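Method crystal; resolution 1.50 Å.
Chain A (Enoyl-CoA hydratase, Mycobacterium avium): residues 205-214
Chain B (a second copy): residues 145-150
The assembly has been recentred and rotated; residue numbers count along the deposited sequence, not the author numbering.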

# COMPACT_ATOMS: atom_id res chain seq x y z
N THR A 205 -15.36 -23.12 -0.17
CA THR A 205 -15.75 -23.74 -1.45
C THR A 205 -14.82 -23.29 -2.61
O THR A 205 -14.29 -24.12 -3.35
CB THR A 205 -17.26 -23.48 -1.78
OG1 THR A 205 -18.08 -24.04 -0.74
CG2 THR A 205 -17.66 -24.12 -3.11
N ASP A 206 -14.60 -21.98 -2.73
CA ASP A 206 -13.76 -21.45 -3.82
C ASP A 206 -12.26 -21.80 -3.70
O ASP A 206 -11.63 -22.21 -4.68
CB ASP A 206 -14.02 -19.94 -3.99
CG ASP A 206 -15.43 -19.63 -4.51
OD1 ASP A 206 -16.08 -20.54 -5.10
OD2 ASP A 206 -15.90 -18.49 -4.35
N VAL A 207 -11.68 -21.65 -2.50
CA VAL A 207 -10.28 -22.05 -2.27
C VAL A 207 -10.08 -23.57 -2.53
O VAL A 207 -9.09 -23.98 -3.15
CB VAL A 207 -9.78 -21.62 -0.84
CG1 VAL A 207 -8.37 -22.14 -0.56
CG2 VAL A 207 -9.80 -20.10 -0.70
N GLY A 208 -11.02 -24.39 -2.08
CA GLY A 208 -10.95 -25.85 -2.27
C GLY A 208 -10.93 -26.37 -3.70
O GLY A 208 -10.54 -27.53 -3.93
N ARG A 209 -11.35 -25.53 -4.65
CA ARG A 209 -11.24 -25.82 -6.09
C ARG A 209 -9.78 -25.87 -6.60
O ARG A 209 -9.50 -26.46 -7.65
CB ARG A 209 -12.03 -24.81 -6.93
CG ARG A 209 -13.54 -24.78 -6.69
CD ARG A 209 -14.22 -23.77 -7.61
NE ARG A 209 -15.60 -23.55 -7.20
CZ ARG A 209 -16.65 -24.24 -7.65
NH1 ARG A 209 -16.50 -25.21 -8.54
NH2 ARG A 209 -17.87 -23.95 -7.21
N GLY A 210 -8.85 -25.22 -5.89
CA GLY A 210 -7.42 -25.20 -6.26
C GLY A 210 -6.69 -26.50 -5.93
O GLY A 210 -7.08 -27.22 -4.99
N SER A 211 -5.65 -26.80 -6.70
CA SER A 211 -4.83 -28.01 -6.44
C SER A 211 -3.86 -27.80 -5.27
O SER A 211 -3.51 -26.65 -4.96
CB SER A 211 -4.06 -28.40 -7.72
OG SER A 211 -2.71 -27.95 -7.69
N PRO A 212 -3.41 -28.89 -4.60
CA PRO A 212 -2.47 -28.67 -3.49
C PRO A 212 -1.18 -27.91 -3.88
O PRO A 212 -0.75 -27.00 -3.15
CB PRO A 212 -2.17 -30.08 -2.96
CG PRO A 212 -3.37 -30.89 -3.37
CD PRO A 212 -3.84 -30.31 -4.68
N GLN A 213 -0.60 -28.24 -5.04
CA GLN A 213 0.60 -27.55 -5.54
C GLN A 213 0.30 -26.09 -5.96
O GLN A 213 1.07 -25.18 -5.65
CB GLN A 213 1.23 -28.37 -6.68
CG GLN A 213 2.21 -27.63 -7.59
CD GLN A 213 2.56 -28.43 -8.84
OE1 GLN A 213 1.95 -28.27 -9.91
NE2 GLN A 213 3.52 -29.34 -8.71
N GLY A 214 -0.81 -25.88 -6.66
CA GLY A 214 -1.18 -24.52 -7.10
C GLY A 214 -1.43 -23.55 -5.95
O GLY A 214 -0.96 -22.41 -6.01
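Chain B (145-150) EARIGV

Chain B lies against the turn between two helical segments of chain A as a compact fold: Ala B146 and Arg B147 form a short 3-10 segment, and Glu B145 O accepts from both Ile B148 N and Val B150 N, each at 3.1 Å. The CA–CA register pairs Gly A210 with Arg B147 (4.2 Å) and Gly A214 with Ala B146 (4.3 Å); these two pairs set no single running direction, since the folded segment also brings Gly B149 and Val B150 to Gly A214. The two stretches together bury 394 Å².

Along chain A, contact begins at Asp A206, whose OD1 lies 4.2 Å from Arg B147 NH2. This oxygen stands well out of the guanidinium plane, so the attraction is one of charge alone. Arg A209 points its CA-to-CB bond toward chain B and lays CD over one face of the Arg B147 guanidinium, 3.6 Å from CZ. That packing brings like charges close, with Arg A209 NE 4.3 Å from Arg B147 NH2. Water 1 donates to Arg A209 O at 2.7 Å and, weakly, to Arg B147 O at 3.4 Å, bridging the two backbones.

Gly A210 CA makes a CA-H...O contact with Ala B146 O (3.6 Å, 130° at H). An ideal CB here would sit a tight 3.4 Å from Ala B146 CB. The same carbonyl accepts a direct hydrogen bond from the backbone of chain A, Ser A211 N to Ala B146 O, 3.1 Å and nearly linear at 172°. Ser A211 OG, 3.6 Å from Gly B149 CA, also caps the following helix by accepting from Gly A214 N at 3.0 Å.

At Gly A214, CA approaches Val B150 O to 3.4 Å and Gly B149 C to 4.1 Å. An ideal CB would point toward chain B and clash with Ala B146 O at 3.0 Å; its absence permits this close backbone packing.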

# COMPACT_ATOMS: atom_id res chain seq x y z
N GLU B 145 -5.46 -19.54 -12.01
CA GLU B 145 -4.22 -20.36 -12.09
C GLU B 145 -4.20 -21.59 -11.18
O GLU B 145 -3.89 -22.70 -11.65
CB GLU B 145 -2.94 -19.50 -11.89
CG GLU B 145 -2.50 -18.62 -13.09
CD GLU B 145 -3.32 -17.34 -13.32
OE1 GLU B 145 -4.27 -17.02 -12.58
OE2 GLU B 145 -2.98 -16.63 -14.30
N ALA B 146 -4.54 -21.43 -9.90
CA ALA B 146 -4.50 -22.55 -8.94
C ALA B 146 -5.46 -23.68 -9.31
O ALA B 146 -5.18 -24.85 -9.04
CB ALA B 146 -4.74 -22.07 -7.52
N ARG B 147 -6.59 -23.32 -9.93
CA ARG B 147 -7.61 -24.29 -10.38
C ARG B 147 -7.12 -25.22 -11.49
O ARG B 147 -7.72 -26.28 -11.72
CB ARG B 147 -8.90 -23.57 -10.82
CG ARG B 147 -9.55 -22.73 -9.73
CD ARG B 147 -10.95 -22.26 -10.09
NE ARG B 147 -11.52 -21.41 -9.05
CZ ARG B 147 -12.73 -20.86 -9.11
NH1 ARG B 147 -13.52 -21.08 -10.16
NH2 ARG B 147 -13.17 -20.09 -8.12
N ILE B 148 -6.06 -24.81 -12.20
CA ILE B 148 -5.45 -25.68 -13.23
C ILE B 148 -4.04 -26.18 -12.84
O ILE B 148 -3.29 -26.68 -13.68
CB ILE B 148 -5.51 -25.05 -14.68
CG1 ILE B 148 -4.64 -23.79 -14.80
CG2 ILE B 148 -6.97 -24.79 -15.12
CD1 ILE B 148 -4.49 -23.25 -16.25
N GLY B 149 -3.70 -26.04 -11.56
CA GLY B 149 -2.44 -26.56 -11.02
C GLY B 149 -1.19 -25.70 -11.06
O GLY B 149 -0.10 -26.18 -10.76
N VAL B 150 -1.34 -24.42 -11.40
CA VAL B 150 -0.19 -23.50 -11.50
C VAL B 150 -0.35 -22.26 -10.59
O VAL B 150 -1.17 -22.30 -9.66
CB VAL B 150 0.19 -23.16 -13.00
CG1 VAL B 150 0.46 -24.46 -13.78
CG2 VAL B 150 -0.91 -22.37 -13.70
O HOH W 1 -10.61 -26.90 -10.12